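Local structure of nitrite oxidoreductase subunit A (Kuenenia stuttgartiensis, 7B04) at residues 246-251 with 588-593; 737-742 with 756-761; 907-912 with 1102-1107; 973-978 with 1001-1006. The protein belongs to the molybdopterin oxidoreductase family, resembles NarG, and holds a molybdenum atom, two MD1 molecules and an iron/sulfur cluster. All coordinates share one frame; numbering follows the deposited sequence.

Contact 1 of 4, residues 246-251 with 588-593; sequences LAIVDA and DVFKPN
Phe-590 drives its ring against one side of the helix that carries Ala-247, Ile-248 and Ala-251. The two alanines stand one turn apart, and their methyl groups form a shallow hollow beside the bulkier Ile-248, with the ring tip sitting in it. Both methyls meet the ring at its edge, near its plane: Ala-247 CB lies 4.0 Å from Phe-590 CE2, and Ala-251 CB lies 4.3 Å from Phe-590 CZ. Ile-248 is the larger bump. Its CG1 stands 4.2 Å from the centroid of the Phe-590 ring, 30° off the ring normal, an off-centre CH-pi contact. The two side chains slide past each other in opposite directions, the isoleucine running out from the helix as the phenylalanine runs in.

A second, smaller bump comes from Val-589. Its CG1, anti to the backbone N (chi1 172°), comes within 3.5 Å of Ile-248 CD1, so Ile-248 meets Phe-590 and Val-589 together. These two loop residues belong to an Asx turn that opens at Asp-588, in which Phe-590 N donates to Asp-588 OD1 over 3.2 Å from above the carboxylate plane. The same OD1 forms a salt bridge with Arg-608. The partner surface is helix 238-254, where the bond from Ala-251 N to Ala-247 O (2.9 Å) belongs to the helical turn that separates the two methyl groups. No hydrogen bond crosses between the segments; the fit is apolar throughout. Helix 753-757 adds to the packing, with Arg-753 touching both Ile-248 and Phe-590 and Phe-754 touching Ile-248.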
# COMPACT_ATOMS: atom_id res chain seq x y z
N LEU B 246 -2.87 35.64 15.39
CA LEU B 246 -4.14 36.32 15.17
C LEU B 246 -4.61 37.11 16.37
O LEU B 246 -5.58 37.87 16.25
CB LEU B 246 -5.21 35.31 14.76
CG LEU B 246 -5.01 34.70 13.38
CD1 LEU B 246 -6.05 33.63 13.14
CD2 LEU B 246 -5.08 35.76 12.30
N ALA B 247 -3.96 36.96 17.53
CA ALA B 247 -4.25 37.83 18.66
C ALA B 247 -4.04 39.29 18.31
O ALA B 247 -4.75 40.16 18.82
CB ALA B 247 -3.40 37.43 19.87
N ILE B 248 -3.05 39.58 17.45
CA ILE B 248 -2.84 40.96 17.00
C ILE B 248 -4.06 41.47 16.25
O ILE B 248 -4.51 42.60 16.46
CB ILE B 248 -1.58 41.06 16.13
CG1 ILE B 248 -0.34 40.56 16.89
CG2 ILE B 248 -1.36 42.49 15.68
CD1 ILE B 248 0.89 40.48 16.01
N VAL B 249 -4.61 40.65 15.35
CA VAL B 249 -5.79 41.05 14.60
C VAL B 249 -6.95 41.31 15.54
O VAL B 249 -7.75 42.23 15.34
CB VAL B 249 -6.15 40.00 13.53
CG1 VAL B 249 -7.01 40.61 12.44
CG2 VAL B 249 -4.89 39.39 12.94
N ASP B 250 -7.07 40.50 16.60
CA ASP B 250 -8.10 40.73 17.60
C ASP B 250 -7.88 42.07 18.30
O ASP B 250 -8.84 42.78 18.61
CB ASP B 250 -8.11 39.58 18.61
CG ASP B 250 -9.26 39.68 19.59
OD1 ASP B 250 -10.41 39.41 19.18
OD2 ASP B 250 -9.02 40.01 20.77
N ALA B 251 -6.61 42.41 18.57
CA ALA B 251 -6.31 43.71 19.16
C ALA B 251 -6.74 44.84 18.23
O ALA B 251 -7.23 45.88 18.69
CB ALA B 251 -4.82 43.81 19.47
N ASP B 588 5.36 34.15 22.85
CA ASP B 588 4.57 35.36 23.05
C ASP B 588 4.54 36.18 21.76
O ASP B 588 5.58 36.65 21.29
CB ASP B 588 5.13 36.19 24.21
CG ASP B 588 4.17 37.26 24.69
OD1 ASP B 588 3.15 37.50 23.99
OD2 ASP B 588 4.40 37.85 25.75
N VAL B 589 3.35 36.33 21.19
CA VAL B 589 3.20 37.04 19.92
C VAL B 589 3.63 38.49 20.07
O VAL B 589 4.29 39.05 19.19
CB VAL B 589 1.75 36.92 19.42
CG1 VAL B 589 1.54 37.81 18.22
CG2 VAL B 589 1.44 35.49 19.08
N PHE B 590 3.29 39.11 21.19
CA PHE B 590 3.60 40.51 21.43
C PHE B 590 4.99 40.67 22.02
O PHE B 590 5.48 41.80 22.14
CB PHE B 590 2.53 41.13 22.33
CG PHE B 590 1.21 41.32 21.66
CD1 PHE B 590 0.81 42.57 21.21
CD2 PHE B 590 0.37 40.25 21.44
CE1 PHE B 590 -0.42 42.75 20.59
CE2 PHE B 590 -0.86 40.41 20.82
CZ PHE B 590 -1.25 41.66 20.39
N LYS B 591 5.64 39.57 22.40
CA LYS B 591 7.02 39.58 22.90
C LYS B 591 7.84 38.49 22.23
O LYS B 591 8.27 37.53 22.88
CB LYS B 591 7.03 39.41 24.42
CG LYS B 591 6.69 40.66 25.21
CD LYS B 591 6.17 40.25 26.59
CE LYS B 591 6.46 41.29 27.63
NZ LYS B 591 7.68 42.05 27.30
N PRO B 592 8.03 38.56 20.91
CA PRO B 592 8.85 37.56 20.21
C PRO B 592 10.33 37.88 20.30
O PRO B 592 10.75 39.04 20.37
CB PRO B 592 8.36 37.67 18.76
CG PRO B 592 8.13 39.13 18.62
CD PRO B 592 7.60 39.62 19.96
N ASN B 593 11.15 36.82 20.33
CA ASN B 593 12.59 37.00 20.38
C ASN B 593 13.15 37.04 18.95
O ASN B 593 12.96 36.10 18.17
CB ASN B 593 13.27 35.91 21.18
CG ASN B 593 14.69 36.25 21.54
OD1 ASN B 593 15.15 37.35 21.26
ND2 ASN B 593 15.36 35.34 22.21

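Contact 2 of 4, residues 737-742 with 756-761; sequences ILAGMA and DNWKFA
Trp-758 lays its indole against helix 734-749, where Leu-738, Ala-739 and Ala-742 receive it. Its path begins at CB, which faces the methyl of Ala-739 with 3.8 Å between Trp-758 CB and Ala-739 CB. Next comes CG, set anti to the carbonyl carbon and beside the backbone N (chi1 -59°). Trp-758 CG sits 4.1 Å from Ala-739 CA, an atom that lies over one face of the indole, offset toward the rim; here the ring rests on the helix backbone as well as on side chains. On the pyrrole side, Trp-758 CD1 approaches Ala-742 CB at 3.4 Å and NE1 has the same methyl as its neighbour, an oblique approach.

Farther out, the six-membered ring reaches Leu-738. Trp-758 CH2, at the far end, is 3.8 Å from Leu-738 CB, while CZ3 and CZ2 lie slightly farther from that atom. Leu-738 CB stands over the face of the Trp-758 six-membered ring, 4.1 Å from its centroid and 27° off the normal, which meets the geometry of a CH-pi contact. Leu-738 CD1 also touches Trp-758 CH2, at 3.9 Å. Beside the indole, Ala-761 CB packs on Ala-739 CB, adding a methyl-to-methyl contact in the first turn of the following helix. Cys-245 of helix 238-254 also touches Trp-758, so a second helix borders the indole. All five touching residues are buried, and no hydrogen bond joins the segments. This is local packing of helices close in sequence, with helix 753-757 between them: a tryptophan at the N-cap position of helix 759-762 lies with one indole face toward the earlier helix 734-749.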
# COMPACT_ATOMS: atom_id res chain seq x y z
N ILE B 737 4.33 30.22 2.97
CA ILE B 737 2.90 30.47 2.80
C ILE B 737 2.31 31.02 4.09
O ILE B 737 1.52 31.97 4.08
CB ILE B 737 2.19 29.19 2.35
CG1 ILE B 737 2.72 28.73 0.99
CG2 ILE B 737 0.68 29.41 2.28
CD1 ILE B 737 2.22 27.36 0.57
N LEU B 738 2.70 30.45 5.23
CA LEU B 738 2.27 30.99 6.52
C LEU B 738 2.83 32.39 6.73
O LEU B 738 2.10 33.29 7.17
CB LEU B 738 2.72 30.06 7.64
CG LEU B 738 2.12 28.65 7.66
CD1 LEU B 738 2.85 27.78 8.65
CD2 LEU B 738 0.64 28.71 7.99
N ALA B 739 4.11 32.59 6.43
CA ALA B 739 4.71 33.91 6.60
C ALA B 739 4.12 34.92 5.63
O ALA B 739 3.85 36.07 6.00
CB ALA B 739 6.23 33.82 6.43
N GLY B 740 3.92 34.52 4.37
CA GLY B 740 3.31 35.42 3.41
C GLY B 740 1.90 35.83 3.80
O GLY B 740 1.49 36.97 3.57
N MET B 741 1.15 34.91 4.40
CA MET B 741 -0.18 35.26 4.89
C MET B 741 -0.10 36.24 6.06
O MET B 741 -0.89 37.18 6.15
CB MET B 741 -0.94 34.00 5.31
CG MET B 741 -2.40 34.24 5.65
SD MET B 741 -3.34 34.82 4.23
CE MET B 741 -3.29 33.37 3.19
N ALA B 742 0.87 36.03 6.96
CA ALA B 742 1.02 36.92 8.10
C ALA B 742 1.50 38.29 7.66
O ALA B 742 1.07 39.32 8.21
CB ALA B 742 1.97 36.31 9.13
N ASP B 756 7.63 40.11 12.57
CA ASP B 756 8.57 39.73 13.62
C ASP B 756 8.35 38.29 14.06
O ASP B 756 9.32 37.57 14.35
CB ASP B 756 8.45 40.69 14.81
CG ASP B 756 8.78 42.12 14.43
OD1 ASP B 756 9.42 42.32 13.38
OD2 ASP B 756 8.41 43.04 15.19
N ASN B 757 7.09 37.85 14.14
CA ASN B 757 6.80 36.48 14.53
C ASN B 757 7.25 35.48 13.47
O ASN B 757 7.38 34.29 13.77
CB ASN B 757 5.31 36.32 14.82
CG ASN B 757 4.97 36.61 16.27
OD1 ASN B 757 5.07 35.74 17.14
ND2 ASN B 757 4.57 37.85 16.55
N TRP B 758 7.44 35.93 12.23
CA TRP B 758 7.91 35.09 11.13
C TRP B 758 9.22 35.61 10.55
O TRP B 758 9.51 35.39 9.37
CB TRP B 758 6.84 34.98 10.05
CG TRP B 758 5.57 34.40 10.56
CD1 TRP B 758 4.49 35.08 11.03
CD2 TRP B 758 5.24 33.01 10.67
NE1 TRP B 758 3.50 34.21 11.42
CE2 TRP B 758 3.94 32.93 11.21
CE3 TRP B 758 5.92 31.82 10.36
CZ2 TRP B 758 3.31 31.71 11.45
CZ3 TRP B 758 5.29 30.62 10.60
CH2 TRP B 758 4.00 30.57 11.14
N LYS B 759 10.01 36.31 11.36
CA LYS B 759 11.21 36.98 10.86
C LYS B 759 12.19 35.99 10.23
O LYS B 759 12.60 36.15 9.07
CB LYS B 759 11.89 37.75 11.99
CG LYS B 759 13.18 38.44 11.58
CD LYS B 759 12.96 39.37 10.40
CE LYS B 759 12.07 40.54 10.78
NZ LYS B 759 11.82 41.44 9.63
N PHE B 760 12.57 34.95 10.98
CA PHE B 760 13.56 34.01 10.47
C PHE B 760 12.99 33.12 9.37
O PHE B 760 13.76 32.60 8.55
CB PHE B 760 14.12 33.18 11.62
CG PHE B 760 14.73 34.01 12.71
CD1 PHE B 760 15.98 34.57 12.55
CD2 PHE B 760 14.04 34.25 13.89
CE1 PHE B 760 16.55 35.34 13.55
CE2 PHE B 760 14.60 35.02 14.89
CZ PHE B 760 15.86 35.56 14.72
N ALA B 761 11.67 32.93 9.33
CA ALA B 761 11.06 32.21 8.22
C ALA B 761 11.17 33.01 6.93
O ALA B 761 11.51 32.47 5.87
CB ALA B 761 9.60 31.89 8.54

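Contact 3 of 4, residues 907-912 with 1102-1107; sequences KGYHFY and LVKITK
Phe-911 and Val-1103 pair as antiparallel, hydrogen-bonded neighbours where strands 911-914 and 1102-1109 meet. These are the first and last strands in the order of a six-stranded mixed sheet and also pair with each other; from the family, the domain is probably the double-psi beta-barrel-like C-terminal domain.

Among the backbone bonds, Val-1103 N gives to Phe-911 O over 2.8 Å, with an N-H...O angle of 156°. The return bond, from Phe-911 N to Val-1103 O, is weak at 3.4 Å. A CA-H...O contact supplements the pair: Leu-1102 CA lies 3.2 Å from Phe-911 O. Before the strand, Gly-908 ends a helix in a Schellman motif with positive phi (114°), and Tyr-909 centres an inverse gamma turn.

Two CH-pi contacts come next. Lys-1104 CB stands over one face of the Tyr-909 ring, 3.8 Å from its centroid and 19° off the normal. Leu-1102 CD2 stands over one face of the Tyr-912 ring, 3.9 Å from the centroid, with the two side chains side by side and pointing the same way. Trp-905 meets Tyr-912 edge-to-face.

Apolar packing joins Phe-911 to Ile-1105 at about a right angle, with Phe-911 CD2 3.7 Å from Ile-1105 CG1. Ile-1105 also touches Val-975 and Val-977 of the neighbouring strand.

The polar contact between side chains comes from the far end of the lysine: having crossed the Tyr-909 ring, the chain brings Lys-1104 NZ 3.3 Å from Tyr-909 OH, a weak hydrogen bond.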
# COMPACT_ATOMS: atom_id res chain seq x y z
N LYS B 907 -34.68 -3.64 10.60
CA LYS B 907 -35.21 -3.14 9.34
C LYS B 907 -34.37 -3.52 8.13
O LYS B 907 -34.71 -3.13 7.01
CB LYS B 907 -35.37 -1.61 9.39
CG LYS B 907 -35.86 -1.08 10.72
CD LYS B 907 -35.40 0.34 10.93
CE LYS B 907 -35.73 1.20 9.73
NZ LYS B 907 -35.43 2.64 9.97
N GLY B 908 -33.29 -4.27 8.32
CA GLY B 908 -32.42 -4.68 7.23
C GLY B 908 -31.03 -4.10 7.25
O GLY B 908 -30.22 -4.47 6.39
N TYR B 909 -30.71 -3.20 8.17
CA TYR B 909 -29.36 -2.64 8.27
C TYR B 909 -28.56 -3.47 9.27
O TYR B 909 -28.17 -3.03 10.36
CB TYR B 909 -29.42 -1.16 8.63
CG TYR B 909 -30.23 -0.32 7.66
CD1 TYR B 909 -29.63 0.69 6.91
CD2 TYR B 909 -31.60 -0.52 7.50
CE1 TYR B 909 -30.37 1.46 6.02
CE2 TYR B 909 -32.34 0.23 6.61
CZ TYR B 909 -31.73 1.23 5.90
OH TYR B 909 -32.48 1.98 5.02
N HIS B 910 -28.31 -4.72 8.86
CA HIS B 910 -27.72 -5.75 9.70
C HIS B 910 -26.34 -6.18 9.22
O HIS B 910 -25.94 -7.33 9.41
CB HIS B 910 -28.65 -6.96 9.78
CG HIS B 910 -29.05 -7.49 8.43
ND1 HIS B 910 -29.97 -6.84 7.63
CD2 HIS B 910 -28.66 -8.58 7.74
CE1 HIS B 910 -30.12 -7.52 6.51
NE2 HIS B 910 -29.34 -8.58 6.55
N PHE B 911 -25.61 -5.26 8.59
CA PHE B 911 -24.25 -5.51 8.14
C PHE B 911 -23.33 -4.51 8.81
O PHE B 911 -23.54 -3.30 8.70
CB PHE B 911 -24.13 -5.38 6.62
CG PHE B 911 -24.66 -6.56 5.86
CD1 PHE B 911 -23.96 -7.75 5.84
CD2 PHE B 911 -25.85 -6.47 5.16
CE1 PHE B 911 -24.44 -8.84 5.14
CE2 PHE B 911 -26.33 -7.55 4.45
CZ PHE B 911 -25.62 -8.74 4.44
N TYR B 912 -22.30 -5.01 9.50
CA TYR B 912 -21.28 -4.08 9.93
C TYR B 912 -20.55 -3.55 8.70
O TYR B 912 -20.58 -4.16 7.62
CB TYR B 912 -20.29 -4.75 10.89
CG TYR B 912 -20.90 -5.28 12.17
CD1 TYR B 912 -21.11 -4.44 13.26
CD2 TYR B 912 -21.23 -6.62 12.30
CE1 TYR B 912 -21.66 -4.93 14.43
CE2 TYR B 912 -21.78 -7.11 13.46
CZ TYR B 912 -21.99 -6.27 14.53
OH TYR B 912 -22.54 -6.76 15.69
N LEU B 1102 -23.91 0.60 10.94
CA LEU B 1102 -24.37 -0.59 10.24
C LEU B 1102 -24.98 -0.15 8.92
O LEU B 1102 -25.47 0.97 8.79
CB LEU B 1102 -25.36 -1.42 11.03
CG LEU B 1102 -24.79 -1.99 12.32
CD1 LEU B 1102 -25.88 -2.11 13.34
CD2 LEU B 1102 -24.14 -3.34 12.06
N VAL B 1103 -24.93 -1.04 7.95
CA VAL B 1103 -25.27 -0.67 6.55
C VAL B 1103 -26.26 -1.67 5.95
O VAL B 1103 -26.33 -2.76 6.43
CB VAL B 1103 -23.96 -0.67 5.74
CG1 VAL B 1103 -24.05 0.07 4.44
CG2 VAL B 1103 -22.84 -0.08 6.55
N LYS B 1104 -26.98 -1.22 4.93
CA LYS B 1104 -27.89 -2.03 4.10
C LYS B 1104 -27.24 -2.14 2.72
O LYS B 1104 -26.74 -1.15 2.23
CB LYS B 1104 -29.24 -1.34 3.94
CG LYS B 1104 -30.34 -2.23 3.39
CD LYS B 1104 -31.71 -1.63 3.46
CE LYS B 1104 -31.91 -0.50 2.49
NZ LYS B 1104 -33.31 -0.03 2.48
N ILE B 1105 -27.21 -3.34 2.16
CA ILE B 1105 -26.61 -3.58 0.82
C ILE B 1105 -27.70 -4.06 -0.11
O ILE B 1105 -28.46 -4.92 0.27
CB ILE B 1105 -25.50 -4.64 0.91
CG1 ILE B 1105 -24.75 -4.55 2.23
CG2 ILE B 1105 -24.54 -4.51 -0.25
CD1 ILE B 1105 -23.62 -3.58 2.18
N THR B 1106 -27.79 -3.46 -1.28
CA THR B 1106 -28.73 -3.84 -2.33
C THR B 1106 -28.01 -3.75 -3.67
O THR B 1106 -27.19 -2.85 -3.88
CB THR B 1106 -30.01 -2.98 -2.36
OG1 THR B 1106 -29.79 -1.81 -3.16
CG2 THR B 1106 -30.47 -2.58 -0.96
N LYS B 1107 -28.32 -4.68 -4.56
CA LYS B 1107 -27.72 -4.71 -5.88
C LYS B 1107 -28.07 -3.46 -6.68
O LYS B 1107 -29.19 -2.95 -6.62
CB LYS B 1107 -28.17 -5.96 -6.64
CG LYS B 1107 -27.68 -6.03 -8.08
CD LYS B 1107 -28.28 -7.23 -8.81
CE LYS B 1107 -27.87 -7.24 -10.27
NZ LYS B 1107 -28.49 -8.38 -11.01

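Contact 4 of 4, residues 973-978 with 1001-1006; sequences DYVYVD and LMLRAK
Tyr-974 and Arg-1004 cross obliquely, the arginine chain passing over one face of the phenol ring. Arg-1004 CG lies 3.6 Å from the centroid of the Tyr-974 ring, and the chain stays extended from CG to NE, bringing NE toward the hydroxyl end. There Tyr-974 CE2 sits over the centre of the guanidinium, although the two planes are 41° apart. Glu-954 holds both groups from outside, with a salt bridge from OE2 to Arg-1004 NE and a hydrogen bond between OE1 and Tyr-974 OH; Asp-946 OD2 forms a salt bridge with Arg-1004 NH2.

On the same face, Met-1002 is extended as far as the sulfur, SD anti to CA (chi2 173°), and bends only beyond it. Met-1002 SD comes 4.0 Å from the centroid of the Tyr-976 ring, an oblique Met-aromatic contact. Met-1002 CG lies over the ring face.

The backbones beneath are antiparallel neighbours in the six-stranded sheet, consistent with the family's double-psi beta-barrel. Val-975 N gives to Leu-1003 O over 2.7 Å, Leu-1003 N returns to Val-975 O over 3.1 Å, and Ala-1005 N reaches Asp-973 O at 2.8 Å.

The other face is aliphatic. Leu-1003 places CG between the backbone N and the carbonyl carbon (chi1 82°), and its CD2 is 3.4 Å from Val-977 CG2. Leu-1001 lies alongside Val-977, pointing the same way, while Val-975 CG1 meets Ala-1005 CB at 3.9 Å.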
# COMPACT_ATOMS: atom_id res chain seq x y z
N ASP B 973 -20.51 -7.24 -9.09
CA ASP B 973 -21.65 -6.37 -9.34
C ASP B 973 -21.52 -5.07 -8.54
O ASP B 973 -20.90 -5.03 -7.48
CB ASP B 973 -22.95 -7.07 -8.96
CG ASP B 973 -23.28 -8.22 -9.89
OD1 ASP B 973 -22.84 -8.19 -11.06
OD2 ASP B 973 -23.99 -9.15 -9.45
N TYR B 974 -22.11 -4.01 -9.08
CA TYR B 974 -22.21 -2.75 -8.36
C TYR B 974 -23.35 -2.83 -7.34
O TYR B 974 -24.40 -3.41 -7.62
CB TYR B 974 -22.45 -1.60 -9.34
CG TYR B 974 -21.23 -1.20 -10.15
CD1 TYR B 974 -20.28 -0.35 -9.62
CD2 TYR B 974 -21.04 -1.68 -11.44
CE1 TYR B 974 -19.17 0.02 -10.35
CE2 TYR B 974 -19.93 -1.31 -12.18
CZ TYR B 974 -19.00 -0.46 -11.63
OH TYR B 974 -17.89 -0.09 -12.36
N VAL B 975 -23.12 -2.27 -6.15
CA VAL B 975 -24.04 -2.36 -5.02
C VAL B 975 -24.19 -0.98 -4.37
O VAL B 975 -23.22 -0.22 -4.28
CB VAL B 975 -23.59 -3.43 -4.00
CG1 VAL B 975 -23.64 -4.83 -4.63
CG2 VAL B 975 -22.18 -3.14 -3.52
N TYR B 976 -25.34 -0.72 -3.82
CA TYR B 976 -25.50 0.54 -3.09
C TYR B 976 -25.20 0.25 -1.63
O TYR B 976 -25.49 -0.84 -1.20
CB TYR B 976 -26.93 1.04 -3.28
CG TYR B 976 -27.22 1.69 -4.60
CD1 TYR B 976 -26.72 2.94 -4.91
CD2 TYR B 976 -28.05 1.09 -5.52
CE1 TYR B 976 -27.01 3.55 -6.11
CE2 TYR B 976 -28.36 1.69 -6.72
CZ TYR B 976 -27.84 2.93 -7.02
OH TYR B 976 -28.14 3.53 -8.20
N VAL B 977 -24.51 1.15 -0.94
CA VAL B 977 -24.26 0.97 0.52
C VAL B 977 -25.08 2.06 1.19
O VAL B 977 -24.64 3.20 1.17
CB VAL B 977 -22.78 1.12 0.88
CG1 VAL B 977 -22.25 -0.10 1.60
CG2 VAL B 977 -21.95 1.46 -0.33
N ASP B 978 -26.16 1.68 1.85
CA ASP B 978 -27.07 2.68 2.43
C ASP B 978 -27.08 2.52 3.94
O ASP B 978 -27.00 1.40 4.41
CB ASP B 978 -28.45 2.57 1.78
CG ASP B 978 -28.49 3.10 0.36
OD1 ASP B 978 -28.89 2.36 -0.53
OD2 ASP B 978 -28.13 4.25 0.16
N LEU B 1001 -23.73 6.15 -2.18
CA LEU B 1001 -22.55 5.40 -2.60
C LEU B 1001 -22.96 4.14 -3.37
O LEU B 1001 -23.81 3.36 -2.92
CB LEU B 1001 -21.62 5.07 -1.41
CG LEU B 1001 -20.50 4.03 -1.62
CD1 LEU B 1001 -19.54 4.54 -2.69
CD2 LEU B 1001 -19.69 3.73 -0.32
N MET B 1002 -22.31 3.94 -4.51
CA MET B 1002 -22.50 2.80 -5.41
C MET B 1002 -21.11 2.34 -5.83
O MET B 1002 -20.44 3.02 -6.61
CB MET B 1002 -23.31 3.18 -6.64
CG MET B 1002 -23.70 1.96 -7.46
SD MET B 1002 -24.84 2.30 -8.82
CE MET B 1002 -23.74 3.22 -9.88
N LEU B 1003 -20.65 1.26 -5.22
CA LEU B 1003 -19.37 0.66 -5.55
C LEU B 1003 -19.55 -0.82 -5.88
O LEU B 1003 -20.61 -1.41 -5.66
CB LEU B 1003 -18.37 0.87 -4.41
CG LEU B 1003 -18.42 -0.07 -3.21
CD1 LEU B 1003 -17.29 0.30 -2.28
CD2 LEU B 1003 -19.76 -0.03 -2.48
N ARG B 1004 -18.48 -1.41 -6.40
CA ARG B 1004 -18.46 -2.83 -6.74
C ARG B 1004 -18.30 -3.70 -5.50
O ARG B 1004 -17.64 -3.32 -4.53
CB ARG B 1004 -17.32 -3.13 -7.71
CG ARG B 1004 -17.60 -2.79 -9.16
CD ARG B 1004 -16.49 -3.33 -10.03
NE ARG B 1004 -16.61 -2.97 -11.44
CZ ARG B 1004 -17.23 -3.70 -12.36
NH1 ARG B 1004 -17.83 -4.83 -12.02
NH2 ARG B 1004 -17.27 -3.29 -13.62
N ALA B 1005 -18.89 -4.89 -5.57
CA ALA B 1005 -18.81 -5.88 -4.51
C ALA B 1005 -17.76 -6.93 -4.85
O ALA B 1005 -17.56 -7.28 -6.01
CB ALA B 1005 -20.17 -6.56 -4.30
N LYS B 1006 -17.08 -7.42 -3.81
CA LYS B 1006 -16.02 -8.40 -3.97
C LYS B 1006 -16.26 -9.55 -3.01
O LYS B 1006 -16.38 -9.33 -1.80
CB LYS B 1006 -14.64 -7.78 -3.72
CG LYS B 1006 -13.51 -8.79 -3.66
CD LYS B 1006 -12.19 -8.16 -3.24
CE LYS B 1006 -11.12 -9.22 -3.03
NZ LYS B 1006 -9.83 -8.65 -2.56

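Contacts 1 and 2 form one cluster, of helices and the loop 588-593, their centres 13 Å apart; contacts 3 and 4 form a beta cluster with centres 12 Å apart. The first pair is joined by a probable hydrogen bond, Asn-757 ND2 to Val-589 O at 2.9 Å. The second shares a sheet in which strand 974-978 lies between 1001-1007 and 1102-1109. Between the clusters, centres are 47 to 53 Å apart, with no touch. Along the chain, contact 1 closes before contact 2 opens, and contact 4 is nested in the loop closed by contact 3. The two clusters thus lie in distant parts of the protein; side chains of contacts 2, 3 and 4 lie about 9, 7 and 9 Å from a bound MD1.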